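Local coordinates for putative outer membrane lipoprotein (Salmonella typhimurium LT2, PDB 2RD1) that is of unknown function but is probably a small lipid-anchored protein of the bacterial cell envelope, built around an SH3-like beta domain, at residues A[21-24]-A[29-32]. Sequence-based numbering, arbitrary orientation.
Sequences PQLD and MTSY
The rings of Pro-21 and Tyr-32 do not stack: the proline meets the tyrosine through its CG, 3.9 Å from Tyr-32 CB, while the phenol leads away to Ile-15 and Thr-17 of strand 14-18. At a chi1 of 65° Tyr-32 CG sits between the backbone N and the carbonyl carbon, which carries the ring off, so that across this contact the tyrosine meets the proline through CB. Pro-21 also packs on Tyr-5 and Met-7 of strand 4-9, so this end of the antiparallel beta hairpin formed by strands 22-24 and 29-33 adjoins the second sheet of the small all-beta domain, which belongs to the DUF903 family of the SH3 clan.

Antiparallel pairing is documented by a 155° angle between the strand directions and by the backbone bonds. Gln-22 and Ser-31 form a hydrogen-bonded pair: Gln-22 N donates to Ser-31 O at 3.0 Å, and Ser-31 N donates back to Gln-22 O, with an N-H...O angle of 140°. Gln-22 O also receives a CA-H contact from Thr-30. Further along, Asp-24 N gives Met-29 O a nearly straight bond of 3.0 Å.

Leu-23 and Thr-30 make the non-hydrogen-bonded pair, their CA atoms 4.4 Å apart, with side chains on one face; Gln-22 and Ser-31 occupy the other. The hydroxyl of Thr-30, a buried residue, is hydrogen-bonded to Ser-44 OG, and Leu-23 CD1 lies 3.9 Å from Thr-30 OG1. Thr-30 CG2, trans to its own N, reaches segment 21-24, 3.4 Å from Gln-22 O and 3.8 Å from Pro-21 CB.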
loop_
_atom_site.group_PDB
_atom_site.type_symbol
_atom_site.label_atom_id
_atom_site.label_comp_id
_atom_site.label_asym_id
_atom_site.label_seq_id
_atom_site.Cartn_x
_atom_site.Cartn_y
_atom_site.Cartn_z
ATOM N N PRO A 21 -4.438 1.709 -2.012
ATOM C CA PRO A 21 -3.685 2.956 -2.163
ATOM C C PRO A 21 -3.940 3.576 -3.533
ATOM O O PRO A 21 -4.210 2.863 -4.498
ATOM C CB PRO A 21 -2.237 2.506 -1.972
ATOM C CG PRO A 21 -2.377 1.369 -1.000
ATOM C CD PRO A 21 -3.549 0.613 -1.590
ATOM N N GLN A 22 -3.858 4.900 -3.616
ATOM C CA GLN A 22 -4.109 5.590 -4.876
ATOM C C GLN A 22 -2.840 6.197 -5.449
ATOM O O GLN A 22 -2.032 6.780 -4.729
ATOM C CB GLN A 22 -5.170 6.672 -4.673
ATOM C CG GLN A 22 -6.508 6.128 -4.187
ATOM C CD GLN A 22 -7.171 5.214 -5.202
ATOM O OE1 GLN A 22 -7.541 5.650 -6.291
ATOM N NE2 GLN A 22 -7.317 3.940 -4.851
ATOM N N LEU A 23 -2.680 6.063 -6.759
ATOM C CA LEU A 23 -1.505 6.568 -7.452
ATOM C C LEU A 23 -1.786 7.768 -8.358
ATOM O O LEU A 23 -2.708 7.741 -9.169
ATOM C CB LEU A 23 -0.880 5.424 -8.261
ATOM C CG LEU A 23 0.111 5.683 -9.401
ATOM C CD1 LEU A 23 1.253 6.579 -8.951
ATOM C CD2 LEU A 23 0.641 4.342 -9.884
ATOM N N ASP A 24 -0.988 8.821 -8.200
ATOM C CA ASP A 24 -1.116 10.028 -9.014
ATOM C C ASP A 24 0.020 10.066 -10.024
ATOM O O ASP A 24 1.169 10.322 -9.667
ATOM C CB ASP A 24 -1.052 11.286 -8.142
ATOM C CG ASP A 24 -2.426 11.841 -7.811
ATOM O OD1 ASP A 24 -3.154 12.225 -8.754
ATOM O OD2 ASP A 24 -2.776 11.892 -6.612
HETATM N N MSE A 29 3.430 10.211 -6.616
HETATM C CA MSE A 29 3.139 9.858 -5.236
HETATM C C MSE A 29 1.996 8.863 -5.137
HETATM O O MSE A 29 1.087 8.852 -5.967
HETATM C CB MSE A 29 2.765 11.109 -4.435
HETATM C CG MSE A 29 3.859 12.154 -4.351
HETATM SE SE MSE A 29 5.439 11.482 -3.475
HETATM C CE MSE A 29 4.933 11.793 -1.634
ATOM N N THR A 30 2.059 8.018 -4.117
ATOM C CA THR A 30 1.012 7.044 -3.868
ATOM C C THR A 30 0.563 7.306 -2.445
ATOM O O THR A 30 1.335 7.148 -1.503
ATOM C CB THR A 30 1.522 5.587 -3.974
ATOM O OG1 THR A 30 2.018 5.341 -5.295
ATOM C CG2 THR A 30 0.395 4.608 -3.685
ATOM N N SER A 31 -0.679 7.729 -2.285
ATOM C CA SER A 31 -1.185 8.005 -0.957
ATOM C C SER A 31 -1.920 6.787 -0.422
ATOM O O SER A 31 -2.595 6.080 -1.175
ATOM C CB SER A 31 -2.134 9.195 -1.001
ATOM O OG SER A 31 -3.297 8.867 -1.742
ATOM N N TYR A 32 -1.771 6.541 0.877
ATOM C CA TYR A 32 -2.439 5.421 1.533
ATOM C C TYR A 32 -2.797 5.805 2.960
ATOM O O TYR A 32 -2.368 6.845 3.453
ATOM C CB TYR A 32 -1.538 4.183 1.570
ATOM C CG TYR A 32 -0.293 4.343 2.413
ATOM C CD1 TYR A 32 0.824 5.018 1.926
ATOM C CD2 TYR A 32 -0.232 3.821 3.697
ATOM C CE1 TYR A 32 1.981 5.164 2.706
ATOM C CE2 TYR A 32 0.909 3.962 4.484
ATOM C CZ TYR A 32 2.012 4.631 3.982
ATOM O OH TYR A 32 3.150 4.742 4.747
#